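Long-range contacts in beta-galactosidase/beta-glucuronidase (Faecalibacterium prausnitzii L2-6, PDB 6MVF), which is an FMN-binding beta-glucuronidase of the human gut microbiome, a family 2 glycoside hydrolase that probably cleaves beta-linked glucuronides: residues S29-W34 with T49-W54; V93-L98 with G158-V163. One frame throughout, in Å; residues are numbered along the deposited sequence.

Interaction 1: residues S29-W34 with T49-W54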
loop_
_atom_site.group_PDB
_atom_site.type_symbol
_atom_site.label_atom_id
_atom_site.label_comp_id
_atom_site.label_asym_id
_atom_site.label_seq_id
_atom_site.Cartn_x
_atom_site.Cartn_y
_atom_site.Cartn_z
ATOM N N SER A 29 19.394 -6.791 -3.807
ATOM C CA SER A 29 18.911 -7.942 -4.547
ATOM C C SER A 29 19.500 -7.946 -5.952
ATOM O O SER A 29 19.499 -6.924 -6.643
ATOM C CB SER A 29 17.394 -7.942 -4.621
ATOM O OG SER A 29 16.978 -9.106 -5.318
ATOM N N LEU A 30 20.014 -9.097 -6.371
ATOM C CA LEU A 30 20.520 -9.249 -7.726
ATOM C C LEU A 30 19.696 -10.290 -8.461
ATOM O O LEU A 30 20.255 -11.228 -9.035
ATOM C CB LEU A 30 21.978 -9.689 -7.732
ATOM C CG LEU A 30 23.063 -8.804 -7.164
ATOM C CD1 LEU A 30 24.294 -9.685 -6.932
ATOM C CD2 LEU A 30 23.361 -7.683 -8.137
ATOM N N ASN A 31 18.376 -10.167 -8.436
ATOM C CA ASN A 31 17.553 -11.186 -9.073
ATOM C C ASN A 31 17.291 -10.910 -10.548
ATOM O O ASN A 31 16.887 -11.826 -11.270
ATOM C CB ASN A 31 16.228 -11.329 -8.315
ATOM C CG ASN A 31 16.386 -12.085 -6.986
ATOM O OD1 ASN A 31 17.488 -12.522 -6.621
ATOM N ND2 ASN A 31 15.278 -12.248 -6.265
ATOM N N GLU A 32 17.522 -9.685 -11.012
ATOM C CA GLU A 32 17.196 -9.276 -12.370
ATOM C C GLU A 32 18.410 -9.346 -13.289
ATOM O O GLU A 32 19.558 -9.326 -12.845
ATOM C CB GLU A 32 16.632 -7.858 -12.372
ATOM C CG GLU A 32 15.242 -7.773 -11.799
ATOM C CD GLU A 32 14.984 -6.447 -11.125
ATOM O OE1 GLU A 32 15.974 -5.742 -10.793
ATOM O OE2 GLU A 32 13.792 -6.111 -10.926
ATOM N N GLY A 33 18.135 -9.438 -14.588
ATOM C CA GLY A 33 19.153 -9.188 -15.596
ATOM C C GLY A 33 20.107 -10.321 -15.908
ATOM O O GLY A 33 21.288 -10.077 -16.189
ATOM N N TRP A 34 19.629 -11.557 -15.896
ATOM C CA TRP A 34 20.490 -12.712 -16.072
ATOM C C TRP A 34 20.302 -13.294 -17.463
ATOM O O TRP A 34 19.197 -13.288 -18.017
ATOM C CB TRP A 34 20.198 -13.805 -15.026
ATOM C CG TRP A 34 20.467 -13.403 -13.615
ATOM C CD1 TRP A 34 19.630 -12.708 -12.782
ATOM C CD2 TRP A 34 21.652 -13.675 -12.855
ATOM N NE1 TRP A 34 20.222 -12.537 -11.557
ATOM C CE2 TRP A 34 21.461 -13.123 -11.572
ATOM C CE3 TRP A 34 22.848 -14.343 -13.129
ATOM C CZ2 TRP A 34 22.424 -13.217 -10.568
ATOM C CZ3 TRP A 34 23.808 -14.432 -12.131
ATOM C CH2 TRP A 34 23.590 -13.873 -10.868
ATOM N N THR A 49 14.784 -13.958 -15.099
ATOM C CA THR A 49 14.792 -13.306 -13.800
ATOM C C THR A 49 14.717 -14.366 -12.704
ATOM O O THR A 49 13.998 -15.358 -12.842
ATOM C CB THR A 49 13.636 -12.308 -13.705
ATOM O OG1 THR A 49 13.849 -11.260 -14.664
ATOM C CG2 THR A 49 13.557 -11.694 -12.324
ATOM N N LEU A 50 15.509 -14.184 -11.633
ATOM C CA LEU A 50 15.461 -15.086 -10.480
ATOM C C LEU A 50 14.291 -14.733 -9.559
ATOM O O LEU A 50 13.933 -13.558 -9.430
ATOM C CB LEU A 50 16.754 -15.011 -9.680
ATOM C CG LEU A 50 18.048 -15.169 -10.462
ATOM C CD1 LEU A 50 19.216 -15.235 -9.482
ATOM C CD2 LEU A 50 17.971 -16.393 -11.384
ATOM N N PRO A 51 13.695 -15.728 -8.865
ATOM C CA PRO A 51 13.967 -17.175 -8.810
ATOM C C PRO A 51 13.766 -17.913 -10.105
ATOM O O PRO A 51 12.815 -17.630 -10.819
ATOM C CB PRO A 51 12.954 -17.693 -7.770
ATOM C CG PRO A 51 11.982 -16.595 -7.581
ATOM C CD PRO A 51 12.739 -15.332 -7.816
ATOM N N HIS A 52 14.634 -18.882 -10.388
ATOM C CA HIS A 52 14.570 -19.551 -11.674
ATOM C C HIS A 52 15.012 -21.002 -11.577
ATOM O O HIS A 52 15.960 -21.343 -10.865
ATOM C CB HIS A 52 15.433 -18.830 -12.714
ATOM C CG HIS A 52 15.414 -19.498 -14.048
ATOM N ND1 HIS A 52 16.366 -20.418 -14.430
ATOM C CD2 HIS A 52 14.521 -19.428 -15.066
ATOM C CE1 HIS A 52 16.072 -20.870 -15.637
ATOM N NE2 HIS A 52 14.959 -20.285 -16.045
ATOM N N THR A 53 14.318 -21.848 -12.316
ATOM C CA THR A 53 14.802 -23.182 -12.610
ATOM C C THR A 53 14.532 -23.474 -14.073
ATOM O O THR A 53 13.493 -23.081 -14.605
ATOM C CB THR A 53 14.135 -24.258 -11.752
ATOM O OG1 THR A 53 14.553 -25.547 -12.228
ATOM C CG2 THR A 53 12.603 -24.142 -11.807
ATOM N N TRP A 54 15.462 -24.167 -14.725
ATOM C CA TRP A 54 15.196 -24.599 -16.094
ATOM C C TRP A 54 14.285 -25.831 -16.150
ATOM O O TRP A 54 13.875 -26.223 -17.244
ATOM C CB TRP A 54 16.525 -24.839 -16.845
ATOM C CG TRP A 54 17.413 -25.930 -16.276
ATOM C CD1 TRP A 54 17.250 -27.296 -16.410
ATOM C CD2 TRP A 54 18.599 -25.745 -15.488
ATOM N NE1 TRP A 54 18.256 -27.963 -15.737
ATOM C CE2 TRP A 54 19.096 -27.040 -15.164
ATOM C CE3 TRP A 54 19.284 -24.617 -15.014
ATOM C CZ2 TRP A 54 20.253 -27.230 -14.403
ATOM C CZ3 TRP A 54 20.434 -24.804 -14.260
ATOM C CH2 TRP A 54 20.907 -26.105 -13.959
#
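Leu-50 lies across one face of the Trp-34 indole. Leu-50 CG stands 3.9 Å from the centroid of the five-membered ring of Trp-34 in a CH-pi contact, 27° off the ring normal, while Leu-50 CD1 reaches toward the rim and comes within 3.5 Å of Trp-34 NE1. Beside this, the backbone N of Leu-50 donates to Asn-31 O at 2.8 Å, in the plane of that carbonyl. The methyl CG2 of Thr-49 packs against the same oxygen, 3.5 Å from Asn-31 O. The Asn-31 side chain crosses that of Leu-50 at about a right angle, CB to CB 4.0 Å, and its amide OD1 accepts from the backbone N of Val-163.

The indole is held by its own loop: Trp-34 NE1 points back to Leu-30 O, 2.8 Å away and in the ring plane, though the bond is bent, with an N-H...O angle of 143°. Trp-34 CG sits anti to the carbonyl carbon (chi1 -64°), which swings the ring under Leu-50, and the indole also packs on Leu-134 and Ile-136 of strand 131-139. With an alanine here, Leu-30 O would probably lose its indole donor and a gap would open at Leu-50. The contact thus pairs an apolar leucine-on-indole seat with one backbone hydrogen bond across, while a second bond, within 29-34, holds the indole in place.

Interaction 2: residues V93-L98 with G158-V163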
loop_
_atom_site.group_PDB
_atom_site.type_symbol
_atom_site.label_atom_id
_atom_site.label_comp_id
_atom_site.label_asym_id
_atom_site.label_seq_id
_atom_site.Cartn_x
_atom_site.Cartn_y
_atom_site.Cartn_z
ATOM N N VAL A 93 24.201 -16.571 -2.410
ATOM C CA VAL A 93 23.295 -17.436 -3.165
ATOM C C VAL A 93 22.381 -18.134 -2.166
ATOM O O VAL A 93 22.861 -18.792 -1.233
ATOM C CB VAL A 93 24.069 -18.467 -4.004
ATOM C CG1 VAL A 93 23.101 -19.399 -4.737
ATOM C CG2 VAL A 93 25.025 -17.771 -4.983
ATOM N N LEU A 94 21.064 -17.999 -2.344
ATOM C CA LEU A 94 20.156 -18.548 -1.335
ATOM C C LEU A 94 19.889 -20.032 -1.546
ATOM O O LEU A 94 19.400 -20.690 -0.618
ATOM C CB LEU A 94 18.831 -17.763 -1.301
ATOM C CG LEU A 94 18.977 -16.276 -0.933
ATOM C CD1 LEU A 94 17.671 -15.468 -1.134
ATOM C CD2 LEU A 94 19.526 -16.103 0.475
ATOM N N ALA A 95 20.204 -20.552 -2.740
ATOM C CA ALA A 95 20.223 -21.974 -3.070
ATOM C C ALA A 95 20.639 -22.160 -4.530
ATOM O O ALA A 95 20.243 -21.390 -5.414
ATOM C CB ALA A 95 18.861 -22.647 -2.814
ATOM N N ALA A 96 21.441 -23.180 -4.797
ATOM C CA ALA A 96 21.861 -23.497 -6.158
ATOM C C ALA A 96 21.763 -25.008 -6.329
ATOM O O ALA A 96 22.600 -25.754 -5.808
ATOM C CB ALA A 96 23.278 -22.988 -6.441
ATOM N N ALA A 97 20.757 -25.457 -7.069
ATOM C CA ALA A 97 20.449 -26.876 -7.172
ATOM C C ALA A 97 21.125 -27.444 -8.412
ATOM O O ALA A 97 20.782 -27.040 -9.528
ATOM C CB ALA A 97 18.936 -27.069 -7.234
ATOM N N LEU A 98 22.073 -28.380 -8.240
ATOM C CA LEU A 98 22.477 -29.014 -6.978
ATOM C C LEU A 98 23.901 -28.665 -6.529
ATOM O O LEU A 98 24.277 -28.881 -5.377
ATOM C CB LEU A 98 22.405 -30.524 -7.126
ATOM C CG LEU A 98 21.031 -31.093 -7.401
ATOM C CD1 LEU A 98 21.156 -32.595 -7.643
ATOM C CD2 LEU A 98 20.107 -30.785 -6.216
ATOM N N GLY A 158 19.003 -25.119 -10.895
ATOM C CA GLY A 158 19.125 -23.689 -11.065
ATOM C C GLY A 158 19.122 -22.862 -9.797
ATOM O O GLY A 158 19.300 -23.376 -8.687
ATOM N N LEU A 159 18.930 -21.555 -9.978
ATOM C CA LEU A 159 18.969 -20.576 -8.894
ATOM C C LEU A 159 17.531 -20.248 -8.490
ATOM O O LEU A 159 16.986 -19.195 -8.818
ATOM C CB LEU A 159 19.726 -19.333 -9.347
ATOM C CG LEU A 159 21.212 -19.454 -9.616
ATOM C CD1 LEU A 159 21.721 -18.134 -10.161
ATOM C CD2 LEU A 159 21.925 -19.831 -8.319
ATOM N N TYR A 160 16.901 -21.171 -7.772
ATOM C CA TYR A 160 15.450 -21.123 -7.637
ATOM C C TYR A 160 14.987 -20.288 -6.434
ATOM O O TYR A 160 13.786 -20.257 -6.142
ATOM C CB TYR A 160 14.886 -22.549 -7.585
ATOM C CG TYR A 160 15.336 -23.321 -6.385
ATOM C CD1 TYR A 160 16.518 -24.048 -6.398
ATOM C CD2 TYR A 160 14.578 -23.308 -5.214
ATOM C CE1 TYR A 160 16.927 -24.756 -5.263
ATOM C CE2 TYR A 160 14.968 -24.001 -4.090
ATOM C CZ TYR A 160 16.136 -24.728 -4.107
ATOM O OH TYR A 160 16.505 -25.412 -2.958
ATOM N N ARG A 161 15.916 -19.597 -5.753
ATOM C CA ARG A 161 15.596 -18.718 -4.633
ATOM C C ARG A 161 16.140 -17.303 -4.776
ATOM O O ARG A 161 15.800 -16.449 -3.947
ATOM C CB ARG A 161 16.126 -19.295 -3.309
ATOM C CG ARG A 161 15.409 -20.553 -2.839
ATOM C CD ARG A 161 15.836 -20.976 -1.431
ATOM N NE ARG A 161 15.187 -22.234 -1.111
ATOM C CZ ARG A 161 15.675 -23.172 -0.306
ATOM N NH1 ARG A 161 16.843 -23.005 0.304
ATOM N NH2 ARG A 161 14.982 -24.294 -0.126
ATOM N N GLY A 162 16.978 -17.034 -5.782
ATOM C CA GLY A 162 17.557 -15.724 -5.990
ATOM C C GLY A 162 18.927 -15.605 -5.357
ATOM O O GLY A 162 19.436 -16.526 -4.713
ATOM N N VAL A 163 19.511 -14.414 -5.533
ATOM C CA VAL A 163 20.910 -14.120 -5.219
ATOM C C VAL A 163 20.996 -12.694 -4.676
ATOM O O VAL A 163 20.279 -11.803 -5.136
ATOM C CB VAL A 163 21.819 -14.294 -6.474
ATOM C CG1 VAL A 163 23.239 -13.827 -6.202
ATOM C CG2 VAL A 163 21.829 -15.745 -6.965
HETATM O O HOH W 1 18.890 -19.054 -5.834
#
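Tyr-160 and Arg-161 reach from residues 158-163 to the alanine methyls of 93-98. Ala-97 CB rests 3.6 Å from Tyr-160 CE1, and Ala-95 CB lies near the phenol end, 3.7 Å from Tyr-160 CZ; both methyls meet the ring obliquely. The tyrosine gets there because CG is tucked between the backbone N and the carbonyl carbon (chi1 64°), and its hydroxyl is hydrogen-bonded to Gly-115 O. Arg-161 follows a different course: extended from CG to NE, it runs past Ala-95 CB, which lies 3.7 Å from Arg-161 CD. Its guanidinium has Leu-94 O near its plane at the edge and the Tyr-160 hydroxyl over one face, toward the rim; NH1 is hydrogen-bonded to Phe-116 O, and NH2 to Gln-338 O and Gln-303 OE1.

Leu-159 CD2 meets Val-93 CG1 at 3.8 Å, the two side chains crossing at about a right angle, and also touches Ala-96 CB. Leu-94 CB packs 3.7 Å from Arg-161 CB, and Leu-94 CD1 lies against Arg-161 O.

Backbone bonds close both ends. Ala-97 N donates to Gly-158 O and Gly-158 N to Ala-97 O, each at 3.0 Å. Leu-94 N donates to Gly-162 O. Between them one water donates to Ala-95 O and Gly-162 O and accepts from Arg-161 N, satisfying polar backbone atoms where the two segments part. Gly-158 and Gly-162 combine positive phi with an extended psi, at which a CB would be jammed against the preceding carbonyl O.

Val-93 with Val-163 is a non-hydrogen-bonded antiparallel pair, Ala-97 with Gly-158 a single hydrogen-bonded one, and the register slips by one between them: an irregular extension of the antiparallel pairing of strands 88-93 and 163-168, within the beta-sandwich sugar-binding domain of family 2 glycoside hydrolases.

In the fold
Both contacts belong to the sugar-binding domain, their centres about 9 Å apart and both away from the flavin. Interaction 2 is buried and knits the loop after strand 88-93 to the loop leading into strand 163-168; interaction 1 is only partly buried, with Glu-32 and Thr-49 at the surface. The segment 158-163 joins them: besides the asparagine bond of interaction 1, His-52 N lies 2.8 Å from Leu-159 O, a probable hydrogen bond. Their chemistry differs accordingly. Interaction 1 relies on one leucine over an indole and a single backbone bond across the segments, whereas interaction 2 combines alanine methyls, a tyrosine, an arginine, three backbone bonds and a bridging water.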